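Local coordinates for putative TetR-family transcriptional regulator (PDB 3CCY), which probably binds operator DNA through an N-terminal helix-turn-helix domain and regulates transcription, most likely as a dimeric repressor of the TetR family, at residues L134-R139 against T160-F164; F91-K96 against A186-V190; Y32-I37 against K58-L62; A24-R29 against D107-V111. All coordinates share one frame; numbering follows the deposited sequence. Where two conformers were deposited one is given.

Contact 1: residues L134-R139 against T160-F164; sequences LIAYVR and TMLFF
The ring of Phe164 reaches across from helix 153-168 and meets Val138 and Ile135 on helix 122-145, and apolar packing of this kind makes up most of the contact. Val138 and Phe164 approach from opposite directions: CG2 of Val138 lies 3.3 Å from CZ of Phe164, a tight fit, and comes at the ring obliquely. The other branch, CG1, stands anti to the backbone N (chi1 170°) and is thereby turned to Phe163, whose CD2 it meets at 3.8 Å. One valine thus wedges between two consecutive phenylalanines. Ile135 gives the Phe164 ring a second support, its CG1 lying 3.8 Å from CE2, while its CG2 branch touches the selenium of Met161 at 3.9 Å; the selenomethionine chain, bent at both chi2 and chi3, crosses the isoleucine at about a right angle.

Polar atoms take a minor part. The carbonyl O of Leu134 sits at the edge of the Phe164 ring, near its plane, 4.2 Å from CZ. With Thr160 OG1 beside its backbone N and hydrogen-bonded within its own helix to Ala156 O, the methyl CG2 lies toward Ile135 and Val138.

The axes of the two short segments are 10.1 Å apart and cross at 109°. Phe98 of helix 87-115 also packs on Val138 and Phe164, and Trp173 of the second subunit packs on Met161. With no polar bond across it, this junction of the probable regulatory domain depends on shape and on the exclusion of water.

Contact 2: residues F91-K96 against A186-V190; sequences FLQIVK and AERTV
Lys96 NZ donates to Glu187 OE2 at 3.0 Å, a salt bridge that closes one margin of the contact between helix 87-115 and helix 182-195. The ammonium group meets this oxygen from above the carboxylate plane, 36° out of it. Both chains run extended beyond CG and cross obliquely, and their aliphatic parts touch as well, CE of Lys96 lying 3.8 Å from CG of Glu187. Nearer the backbone, CG of Lys96 packs at 3.6 Å on the methyl of Ala186, where the main chains also come close. Asp183 offers the same ammonium group a second, long and weak ion pair.

Inward from the salt bridge, Val190 carries the apolar packing. With CG1 anti to the backbone N (chi1 174°), its CG2 is left anti to the carbonyl carbon and directed among three side chains: CD1 of Leu92 and CG2 of Val95 each lie 3.7 Å from it, and CE2 of Phe91 lies 3.9 Å away, approaching obliquely. Val95 sends its other methyl, CG1, to Ala186 CB at 3.9 Å.

Further in, Val95 and Thr189 meet helix 153-168, and Thr189 also touches Leu162 of the second subunit. The contact therefore grades from a charged margin to an apolar interior: the ion pair probably adds an electrostatic tie at the partly exposed side, whereas Val95, Val190 and the ring of Phe91 make up the buried side.

Contact 3: residues Y32-I37 against K58-L62; sequences YSETSI and KEAVL
Lys58 reaches from the first turn of helix 58-81 into the turn at 32-37, where its ammonium group is held by a main-chain hydrogen bond. NZ donates to Tyr32 O at 2.6 Å, coming from above the carbonyl plane, 44° out of it. A weak second bond to Thr35 O is less certain, because that oxygen is not firmly placed.

The same side chain lies over one face of the Tyr32 ring. Its CE stands above the ring centre, 3.4 Å from the centroid, in a CH-pi contact, and NZ makes a cation-pi contact at 4.0 Å from the centroid. With CG anti to the backbone N (chi1 -169°) and the chain extended from there, the lysine passes from the hydroxyl end over the ring centre, and NZ comes out beside CD2 and CE2, where it meets Tyr32 O.

Apolar contacts flank this pairing. Leu62 CD2 meets Tyr32 CE1 obliquely at 3.6 Å, and Ile37 CG1 packs on Lys58 CB at 3.8 Å. Ser33 OG is hydrogen-bonded to Ser33 OG of the second subunit.

Ser36 caps helix 37-43 at the start of the predicted helix-turn-helix. Lys58 joins the turn leading into it to helix 58-81, which follows the three-helix DNA-binding domain characteristic of TetR regulators.

Contact 4: residues A24-R29 against D107-V111; sequences AAMFAR and DRHVV
The guanidinium of Arg29 and the carboxylate of Asp107 are turned 43° against each other, and the acid lies at the edge of the guanidinium, near its plane, rather than over a face. Also at that edge, in plane, is Ala28 CB. Both terminal nitrogens grip one oxygen end-on: NH1 donates to Asp107 OD1 at 2.8 Å and NH2 to the same OD1 at 3.0 Å. They reach it from the same face of the carboxylate, NH1 well above the plane (53°) and NH2 on the syn side. Neither bond is straight; a weak third one joins NH2 to OD2. The bend of the arginine at chi2 folds its end back to the acid.

Asp107 is also a knob in a hole formed by Ala24, Ala25, Ala28 and Arg29; its OD2 lies 3.5 Å from Ala25 CB. The small alanines let the helices come close, with the segment axes 8.3 Å apart at 50°. Beyond the acid the packing turns apolar: Val111 CG2 touches Phe27 CB at 3.7 Å, and Val110 CG1 meets Ala28 CB at 4.0 Å.

Helix 15-29 of the DNA-binding part is thus seated on helix 87-115 of the C-terminal part. Helix 58-81 lies against both, with Met65 on Ala24 and Leu62 and Leu66 on Val111.

Contacts 3 and 4 form one cluster, their centres 11 Å apart, and contacts 1 and 2 another, 12 Å apart, on opposite sides of the chain's centre; the centres of contacts 2 and 3 are 33 Å apart. Within each cluster the contacts touch, through Phe27, Tyr32, Leu62 and Val111 in one and Phe91, Val95 and Phe163 in the other. Along the chain, contact 3 is nested inside contact 4, and contact 1 inside contact 2. Helix 87-115 serves both contact 2 and contact 4 and physically joins the two clusters, running from the C-terminal helical core to the DNA-binding end.

Contact 1: residues L134-R139 against T160-F164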
loop_
_atom_site.group_PDB
_atom_site.type_symbol
_atom_site.label_atom_id
_atom_site.label_comp_id
_atom_site.label_asym_id
_atom_site.label_seq_id
_atom_site.Cartn_x
_atom_site.Cartn_y
_atom_site.Cartn_z
ATOM N N LEU A 134 14.129 5.949 8.101
ATOM C CA LEU A 134 12.882 5.872 8.794
ATOM C C LEU A 134 12.507 4.435 9.106
ATOM O O LEU A 134 12.159 4.120 10.240
ATOM C CB LEU A 134 11.804 6.464 7.914
ATOM C CG LEU A 134 10.420 6.589 8.533
ATOM C CD1 LEU A 134 10.408 7.705 9.559
ATOM C CD2 LEU A 134 9.422 6.851 7.378
ATOM N N ILE A 135 12.583 3.585 8.090
ATOM C CA ILE A 135 12.431 2.156 8.262
ATOM C C ILE A 135 13.396 1.604 9.343
ATOM O O ILE A 135 12.989 0.799 10.198
ATOM C CB ILE A 135 12.631 1.458 6.905
ATOM C CG1 ILE A 135 11.509 1.888 5.954
ATOM C CG2 ILE A 135 12.715 -0.096 7.049
ATOM C CD1 ILE A 135 11.603 1.341 4.588
ATOM N N ALA A 136 14.655 2.048 9.293
ATOM C CA ALA A 136 15.692 1.601 10.235
ATOM C C ALA A 136 15.275 1.934 11.677
ATOM O O ALA A 136 15.417 1.104 12.583
ATOM C CB ALA A 136 17.058 2.219 9.905
ATOM N N TYR A 137 14.727 3.118 11.883
ATOM C CA TYR A 137 14.268 3.496 13.213
ATOM C C TYR A 137 13.242 2.479 13.743
ATOM O O TYR A 137 13.285 2.096 14.905
ATOM C CB TYR A 137 13.651 4.900 13.225
ATOM C CG TYR A 137 14.646 6.039 13.148
ATOM C CD1 TYR A 137 15.891 5.932 13.735
ATOM C CD2 TYR A 137 14.312 7.259 12.521
ATOM C CE1 TYR A 137 16.810 6.972 13.693
ATOM C CE2 TYR A 137 15.245 8.342 12.478
ATOM C CZ TYR A 137 16.486 8.167 13.065
ATOM O OH TYR A 137 17.453 9.157 13.036
ATOM N N VAL A 138 12.305 2.070 12.893
ATOM C CA VAL A 138 11.238 1.168 13.312
ATOM C C VAL A 138 11.811 -0.250 13.541
ATOM O O VAL A 138 11.476 -0.909 14.528
ATOM C CB VAL A 138 10.119 1.109 12.252
ATOM C CG1 VAL A 138 9.098 -0.044 12.592
ATOM C CG2 VAL A 138 9.410 2.502 12.196
ATOM N N ARG A 139 12.652 -0.692 12.618
ATOM C CA ARG A 139 13.277 -2.013 12.718
ATOM C C ARG A 139 14.036 -2.137 14.022
ATOM O O ARG A 139 13.856 -3.126 14.753
ATOM C CB ARG A 139 14.239 -2.277 11.572
ATOM C CG ARG A 139 14.789 -3.727 11.574
ATOM C CD ARG A 139 16.172 -3.811 10.944
ATOM N NE ARG A 139 17.237 -3.508 11.903
ATOM C CZ ARG A 139 18.230 -4.331 12.219
ATOM N NH1 ARG A 139 18.336 -5.539 11.654
ATOM N NH2 ARG A 139 19.123 -3.947 13.110
ATOM N N THR A 160 9.632 -6.045 9.920
ATOM C CA THR A 160 9.510 -4.613 9.797
ATOM C C THR A 160 8.629 -4.160 8.621
ATOM O O THR A 160 7.789 -3.284 8.776
ATOM C CB THR A 160 10.921 -3.958 9.740
ATOM O OG1 THR A 160 11.676 -4.432 10.872
ATOM C CG2 THR A 160 10.801 -2.457 9.792
HETATM N N MSE A 161 8.830 -4.757 7.450
HETATM C CA MSE A 161 8.079 -4.362 6.270
HETATM C C MSE A 161 6.610 -4.849 6.363
HETATM O O MSE A 161 5.724 -4.224 5.822
HETATM C CB MSE A 161 8.775 -4.882 4.984
HETATM C CG MSE A 161 10.170 -4.323 4.751
HETATM SE SE MSE A 161 10.243 -2.393 5.005
HETATM C CE MSE A 161 9.359 -1.964 3.345
ATOM N N LEU A 162 6.358 -5.946 7.087
ATOM C CA LEU A 162 4.972 -6.380 7.294
ATOM C C LEU A 162 4.254 -5.383 8.191
ATOM O O LEU A 162 3.128 -4.981 7.908
ATOM C CB LEU A 162 4.912 -7.771 7.892
ATOM C CG LEU A 162 5.291 -8.883 6.893
ATOM C CD1 LEU A 162 5.553 -10.219 7.601
ATOM C CD2 LEU A 162 4.225 -9.049 5.714
ATOM N N PHE A 163 4.955 -4.947 9.234
ATOM C CA PHE A 163 4.474 -3.858 10.029
ATOM C C PHE A 163 4.174 -2.580 9.212
ATOM O O PHE A 163 3.091 -2.027 9.367
ATOM C CB PHE A 163 5.419 -3.524 11.169
ATOM C CG PHE A 163 5.038 -2.245 11.831
ATOM C CD1 PHE A 163 3.963 -2.221 12.721
ATOM C CD2 PHE A 163 5.639 -1.050 11.457
ATOM C CE1 PHE A 163 3.536 -1.021 13.283
ATOM C CE2 PHE A 163 5.193 0.149 12.009
ATOM C CZ PHE A 163 4.152 0.139 12.915
ATOM N N PHE A 164 5.157 -2.074 8.452
ATOM C CA PHE A 164 4.917 -0.900 7.575
ATOM C C PHE A 164 3.686 -0.981 6.678
ATOM O O PHE A 164 2.965 -0.009 6.502
ATOM C CB PHE A 164 6.153 -0.517 6.761
ATOM C CG PHE A 164 7.057 0.430 7.513
ATOM C CD1 PHE A 164 6.627 1.722 7.818
ATOM C CD2 PHE A 164 8.297 0.009 7.983
ATOM C CE1 PHE A 164 7.444 2.614 8.546
ATOM C CE2 PHE A 164 9.114 0.894 8.724
ATOM C CZ PHE A 164 8.686 2.183 8.994
#

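Contact 2: residues F91-K96 against A186-V190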
loop_
_atom_site.group_PDB
_atom_site.type_symbol
_atom_site.label_atom_id
_atom_site.label_comp_id
_atom_site.label_asym_id
_atom_site.label_seq_id
_atom_site.Cartn_x
_atom_site.Cartn_y
_atom_site.Cartn_z
ATOM N N PHE A 91 8.102 2.463 20.926
ATOM C CA PHE A 91 7.525 1.850 19.743
ATOM C C PHE A 91 6.101 2.367 19.518
ATOM O O PHE A 91 5.771 2.802 18.411
ATOM C CB PHE A 91 7.539 0.306 19.776
ATOM C CG PHE A 91 6.919 -0.336 18.543
ATOM C CD1 PHE A 91 7.513 -0.207 17.284
ATOM C CD2 PHE A 91 5.737 -1.068 18.636
ATOM C CE1 PHE A 91 6.916 -0.788 16.147
ATOM C CE2 PHE A 91 5.130 -1.638 17.527
ATOM C CZ PHE A 91 5.719 -1.500 16.257
ATOM N N LEU A 92 5.272 2.321 20.564
ATOM C CA LEU A 92 3.875 2.797 20.467
ATOM C C LEU A 92 3.850 4.309 20.103
ATOM O O LEU A 92 3.032 4.724 19.298
ATOM C CB LEU A 92 3.115 2.560 21.801
ATOM C CG LEU A 92 1.715 3.187 21.870
ATOM C CD1 LEU A 92 0.815 2.650 20.765
ATOM C CD2 LEU A 92 1.046 3.056 23.271
ATOM N N GLN A 93 4.761 5.097 20.682
ATOM C CA GLN A 93 4.851 6.518 20.343
ATOM C C GLN A 93 5.233 6.769 18.873
ATOM O O GLN A 93 4.726 7.694 18.225
ATOM C CB GLN A 93 5.763 7.275 21.323
ATOM C CG GLN A 93 5.124 7.532 22.690
ATOM C CD GLN A 93 6.083 8.168 23.703
ATOM O OE1 GLN A 93 5.643 8.715 24.731
ATOM N NE2 GLN A 93 7.382 8.115 23.425
ATOM N N ILE A 94 6.128 5.949 18.332
ATOM C CA ILE A 94 6.450 6.033 16.923
ATOM C C ILE A 94 5.224 5.744 16.054
ATOM O O ILE A 94 4.960 6.454 15.091
ATOM C CB ILE A 94 7.596 5.028 16.521
ATOM C CG1 ILE A 94 8.925 5.481 17.103
ATOM C CG2 ILE A 94 7.616 4.802 14.967
ATOM C CD1 ILE A 94 10.010 4.368 17.029
ATOM N N VAL A 95 4.461 4.706 16.376
ATOM C CA VAL A 95 3.300 4.404 15.533
ATOM C C VAL A 95 2.242 5.557 15.620
ATOM O O VAL A 95 1.637 5.925 14.631
ATOM C CB VAL A 95 2.653 3.048 15.926
ATOM C CG1 VAL A 95 1.401 2.736 15.029
ATOM C CG2 VAL A 95 3.712 1.928 15.830
ATOM N N LYS A 96 2.039 6.086 16.819
ATOM C CA LYS A 96 1.085 7.189 17.049
ATOM C C LYS A 96 1.548 8.405 16.252
ATOM O O LYS A 96 0.731 9.108 15.673
ATOM C CB LYS A 96 1.062 7.560 18.518
ATOM C CG LYS A 96 0.233 6.653 19.392
ATOM C CD LYS A 96 0.121 7.206 20.841
ATOM C CE LYS A 96 -0.813 6.217 21.590
ATOM N NZ LYS A 96 -1.134 6.662 22.918
ATOM N N ALA A 186 -3.612 3.508 16.312
ATOM C CA ALA A 186 -2.216 3.229 16.624
ATOM C C ALA A 186 -2.127 2.191 17.735
ATOM O O ALA A 186 -1.374 1.218 17.591
ATOM C CB ALA A 186 -1.446 4.544 17.068
ATOM N N GLU A 187 -2.889 2.399 18.821
ATOM C CA GLU A 187 -2.944 1.439 19.951
ATOM C C GLU A 187 -3.366 0.053 19.533
ATOM O O GLU A 187 -2.767 -0.949 19.961
ATOM C CB GLU A 187 -3.819 1.960 21.087
ATOM C CG GLU A 187 -3.178 3.223 21.673
ATOM C CD GLU A 187 -3.942 3.910 22.783
ATOM O OE1 GLU A 187 -5.188 3.772 22.827
ATOM O OE2 GLU A 187 -3.280 4.623 23.598
ATOM N N ARG A 188 -4.411 0.007 18.701
ATOM C CA ARG A 188 -4.897 -1.232 18.099
ATOM C C ARG A 188 -3.830 -1.923 17.237
ATOM O O ARG A 188 -3.619 -3.123 17.369
ATOM C CB ARG A 188 -6.080 -0.942 17.181
ATOM C CG ARG A 188 -6.808 -2.247 16.668
ATOM C CD ARG A 188 -7.540 -2.859 17.813
ATOM N NE ARG A 188 -8.490 -3.906 17.424
ATOM C CZ ARG A 188 -9.359 -4.440 18.276
ATOM N NH1 ARG A 188 -9.391 -3.999 19.527
ATOM N NH2 ARG A 188 -10.172 -5.399 17.896
ATOM N N THR A 189 -3.245 -1.180 16.297
ATOM C CA THR A 189 -2.136 -1.666 15.442
ATOM C C THR A 189 -0.983 -2.301 16.263
ATOM O O THR A 189 -0.514 -3.413 15.984
ATOM C CB THR A 189 -1.597 -0.513 14.589
ATOM O OG1 THR A 189 -2.677 -0.015 13.785
ATOM C CG2 THR A 189 -0.426 -0.967 13.690
ATOM N N VAL A 190 -0.561 -1.608 17.294
ATOM C CA VAL A 190 0.466 -2.141 18.185
ATOM C C VAL A 190 0.041 -3.360 19.001
ATOM O O VAL A 190 0.810 -4.328 19.094
ATOM C CB VAL A 190 0.987 -1.024 19.121
ATOM C CG1 VAL A 190 1.961 -1.578 20.171
ATOM C CG2 VAL A 190 1.685 0.047 18.288
#

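Contact 3: residues Y32-I37 against K58-L62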
loop_
_atom_site.group_PDB
_atom_site.type_symbol
_atom_site.label_atom_id
_atom_site.label_comp_id
_atom_site.label_asym_id
_atom_site.label_seq_id
_atom_site.Cartn_x
_atom_site.Cartn_y
_atom_site.Cartn_z
ATOM N N TYR A 32 0.523 12.411 -10.273
ATOM C CA TYR A 32 1.537 13.325 -10.786
ATOM C C TYR A 32 1.441 13.585 -12.296
ATOM O O TYR A 32 1.317 14.737 -12.713
ATOM C CB TYR A 32 2.941 12.846 -10.391
ATOM C CG TYR A 32 4.056 13.770 -10.831
ATOM C CD1 TYR A 32 4.468 14.836 -10.025
ATOM C CD2 TYR A 32 4.696 13.584 -12.056
ATOM C CE1 TYR A 32 5.493 15.686 -10.427
ATOM C CE2 TYR A 32 5.718 14.429 -12.467
ATOM C CZ TYR A 32 6.111 15.477 -11.651
ATOM O OH TYR A 32 7.124 16.311 -12.068
ATOM N N SER A 33 1.499 12.529 -13.107
ATOM C CA SER A 33 1.446 12.683 -14.573
ATOM C C SER A 33 0.120 13.277 -15.036
ATOM O O SER A 33 0.066 13.954 -16.061
ATOM C CB SER A 33 1.700 11.353 -15.284
ATOM O OG SER A 33 0.710 10.401 -14.936
ATOM N N GLU A 34 -0.938 13.021 -14.267
ATOM C CA GLU A 34 -2.270 13.551 -14.550
ATOM C C GLU A 34 -2.375 15.062 -14.301
ATOM O O GLU A 34 -3.111 15.760 -15.000
ATOM C CB GLU A 34 -3.323 12.793 -13.733
ATOM C CG GLU A 34 -3.659 11.400 -14.274
ATOM C CD GLU A 34 -4.713 11.430 -15.388
ATOM O OE1 GLU A 34 -4.336 11.472 -16.588
ATOM O OE2 GLU A 34 -5.924 11.415 -15.058
ATOM N N THR A 35 -1.623 15.550 -13.314
ATOM C CA THR A 35 -1.627 16.961 -12.903
ATOM C C THR A 35 -0.559 17.756 -13.664
ATOM O O THR A 35 0.621 17.422 -13.614
ATOM C CB THR A 35 -1.353 17.089 -11.372
ATOM O OG1 THR A 35 -2.252 16.246 -10.644
ATOM C CG2 THR A 35 -1.495 18.533 -10.893
ATOM N N SER A 36 -0.972 18.809 -14.364
ATOM C CA SER A 36 -0.024 19.654 -15.085
ATOM C C SER A 36 0.311 20.925 -14.300
ATOM O O SER A 36 -0.349 21.252 -13.316
ATOM C CB SER A 36 -0.562 20.005 -16.480
ATOM O OG SER A 36 -1.701 20.846 -16.394
ATOM N N ILE A 37 1.345 21.630 -14.749
ATOM C CA ILE A 37 1.738 22.930 -14.198
ATOM C C ILE A 37 0.622 23.965 -14.385
ATOM O O ILE A 37 0.428 24.835 -13.535
ATOM C CB ILE A 37 3.059 23.426 -14.859
ATOM C CG1 ILE A 37 4.140 22.275 -14.788
ATOM C CG2 ILE A 37 3.585 24.761 -14.165
ATOM C CD1 ILE A 37 4.892 22.170 -16.222
ATOM N N LYS A 58 7.856 21.154 -12.460
ATOM C CA LYS A 58 6.861 20.325 -11.811
ATOM C C LYS A 58 7.576 19.348 -10.864
ATOM O O LYS A 58 7.095 19.074 -9.758
ATOM C CB LYS A 58 6.072 19.587 -12.894
ATOM C CG LYS A 58 4.817 18.864 -12.457
ATOM C CD LYS A 58 4.237 18.111 -13.656
ATOM C CE LYS A 58 3.434 16.898 -13.207
ATOM N NZ LYS A 58 2.968 16.007 -14.330
ATOM N N GLU A 59 8.739 18.848 -11.296
ATOM C CA GLU A 59 9.568 17.946 -10.478
ATOM C C GLU A 59 10.110 18.639 -9.238
ATOM O O GLU A 59 10.235 18.010 -8.188
ATOM C CB GLU A 59 10.735 17.372 -11.288
ATOM C CG GLU A 59 10.320 16.573 -12.513
ATOM C CD GLU A 59 11.504 15.993 -13.271
ATOM O OE1 GLU A 59 12.393 16.770 -13.702
ATOM O OE2 GLU A 59 11.536 14.753 -13.449
ATOM N N ALA A 60 10.428 19.927 -9.368
ATOM C CA ALA A 60 10.910 20.746 -8.254
ATOM C C ALA A 60 9.838 20.892 -7.168
ATOM O O ALA A 60 10.138 20.787 -5.974
ATOM C CB ALA A 60 11.367 22.121 -8.753
ATOM N N VAL A 61 8.593 21.128 -7.590
ATOM C CA VAL A 61 7.449 21.153 -6.671
ATOM C C VAL A 61 7.343 19.824 -5.929
ATOM O O VAL A 61 7.245 19.811 -4.714
ATOM C CB VAL A 61 6.122 21.483 -7.400
ATOM C CG1 VAL A 61 4.957 21.507 -6.417
ATOM C CG2 VAL A 61 6.229 22.825 -8.123
ATOM N N LEU A 62 7.402 18.717 -6.668
ATOM C CA LEU A 62 7.353 17.393 -6.069
ATOM C C LEU A 62 8.545 17.109 -5.150
ATOM O O LEU A 62 8.363 16.621 -4.034
ATOM C CB LEU A 62 7.221 16.290 -7.139
ATOM C CG LEU A 62 7.178 14.822 -6.677
ATOM C CD1 LEU A 62 5.987 14.518 -5.774
ATOM C CD2 LEU A 62 7.182 13.851 -7.829
#

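Contact 4: residues A24-R29 against D107-V111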
loop_
_atom_site.group_PDB
_atom_site.type_symbol
_atom_site.label_atom_id
_atom_site.label_comp_id
_atom_site.label_asym_id
_atom_site.label_seq_id
_atom_site.Cartn_x
_atom_site.Cartn_y
_atom_site.Cartn_z
ATOM N N ALA A 24 0.073 19.230 -3.769
ATOM C CA ALA A 24 -0.034 18.002 -2.975
ATOM C C ALA A 24 -1.433 17.412 -3.106
ATOM O O ALA A 24 -1.582 16.219 -3.361
ATOM C CB ALA A 24 0.306 18.279 -1.524
ATOM N N ALA A 25 -2.456 18.251 -2.968
ATOM C CA ALA A 25 -3.834 17.777 -3.101
ATOM C C ALA A 25 -4.122 17.138 -4.472
ATOM O O ALA A 25 -4.720 16.067 -4.551
ATOM C CB ALA A 25 -4.825 18.890 -2.787
HETATM N N MSE A 26 -3.668 17.766 -5.551
HETATM C CA MSE A 26 -3.903 17.202 -6.879
HETATM C C MSE A 26 -3.108 15.931 -7.175
HETATM O O MSE A 26 -3.664 14.964 -7.707
HETATM C CB MSE A 26 -3.683 18.251 -7.953
HETATM C CG MSE A 26 -4.901 19.140 -8.126
HETATM SE SE MSE A 26 -4.679 20.501 -9.466
HETATM C CE MSE A 26 -3.474 21.672 -8.475
ATOM N N PHE A 27 -1.820 15.928 -6.820
ATOM C CA PHE A 27 -0.966 14.750 -6.991
ATOM C C PHE A 27 -1.536 13.529 -6.262
ATOM O O PHE A 27 -1.292 12.383 -6.667
ATOM C CB PHE A 27 0.455 15.005 -6.465
ATOM C CG PHE A 27 1.252 16.040 -7.239
ATOM C CD1 PHE A 27 0.862 16.476 -8.499
ATOM C CD2 PHE A 27 2.436 16.533 -6.701
ATOM C CE1 PHE A 27 1.619 17.417 -9.194
ATOM C CE2 PHE A 27 3.200 17.469 -7.385
ATOM C CZ PHE A 27 2.788 17.913 -8.639
ATOM N N ALA A 28 -2.253 13.786 -5.163
ATOM C CA ALA A 28 -2.837 12.730 -4.321
ATOM C C ALA A 28 -4.222 12.237 -4.779
ATOM O O ALA A 28 -4.572 11.092 -4.492
ATOM C CB ALA A 28 -2.866 13.153 -2.838
ATOM N N ARG A 29 -5.005 13.074 -5.476
ATOM C CA ARG A 29 -6.245 12.592 -6.121
ATOM C C ARG A 29 -5.923 11.916 -7.462
ATOM O O ARG A 29 -5.898 10.686 -7.536
ATOM C CB ARG A 29 -7.298 13.694 -6.346
ATOM C CG ARG A 29 -7.488 14.725 -5.245
ATOM C CD ARG A 29 -8.011 14.126 -3.941
ATOM N NE ARG A 29 -7.982 15.120 -2.863
ATOM C CZ ARG A 29 -6.917 15.380 -2.105
ATOM N NH1 ARG A 29 -5.781 14.713 -2.289
ATOM N NH2 ARG A 29 -6.987 16.306 -1.151
ATOM N N ASP A 107 -2.452 14.424 2.388
ATOM C CA ASP A 107 -2.021 14.647 1.014
ATOM C C ASP A 107 -0.527 14.421 0.789
ATOM O O ASP A 107 -0.147 13.691 -0.117
ATOM C CB ASP A 107 -2.382 16.064 0.566
ATOM C CG ASP A 107 -3.859 16.247 0.351
ATOM O OD1 ASP A 107 -4.577 15.230 0.192
ATOM O OD2 ASP A 107 -4.302 17.416 0.346
ATOM N N ARG A 108 0.309 15.108 1.573
ATOM C CA ARG A 108 1.770 14.981 1.443
ATOM C C ARG A 108 2.214 13.550 1.797
ATOM O O ARG A 108 3.126 13.016 1.188
ATOM C CB ARG A 108 2.508 16.034 2.297
ATOM C CG ARG A 108 2.559 17.487 1.705
ATOM C CD ARG A 108 3.287 18.406 2.687
ATOM N NE ARG A 108 3.243 19.853 2.403
ATOM C CZ ARG A 108 2.157 20.632 2.501
ATOM N NH1 ARG A 108 2.237 21.928 2.237
ATOM N NH2 ARG A 108 0.981 20.125 2.834
ATOM N N HIS A 109 1.523 12.928 2.753
ATOM C CA HIS A 109 1.756 11.516 3.131
ATOM C C HIS A 109 1.482 10.572 1.947
ATOM O O HIS A 109 2.347 9.805 1.516
ATOM C CB HIS A 109 0.837 11.183 4.312
ATOM C CG HIS A 109 1.265 10.007 5.137
ATOM N ND1 HIS A 109 0.823 8.721 4.889
ATOM C CD2 HIS A 109 2.053 9.934 6.241
ATOM C CE1 HIS A 109 1.333 7.905 5.802
ATOM N NE2 HIS A 109 2.075 8.617 6.639
ATOM N N VAL A 110 0.272 10.642 1.401
ATOM C CA VAL A 110 -0.076 9.860 0.214
ATOM C C VAL A 110 0.975 10.060 -0.895
ATOM O O VAL A 110 1.463 9.078 -1.472
ATOM C CB VAL A 110 -1.508 10.189 -0.316
ATOM C CG1 VAL A 110 -1.794 9.461 -1.639
ATOM C CG2 VAL A 110 -2.562 9.852 0.721
ATOM N N VAL A 111 1.348 11.321 -1.158
ATOM C CA VAL A 111 2.340 11.637 -2.209
ATOM C C VAL A 111 3.717 10.959 -1.937
ATOM O O VAL A 111 4.355 10.467 -2.882
ATOM C CB VAL A 111 2.439 13.183 -2.498
ATOM C CG1 VAL A 111 3.567 13.497 -3.458
ATOM C CG2 VAL A 111 1.145 13.715 -3.110
#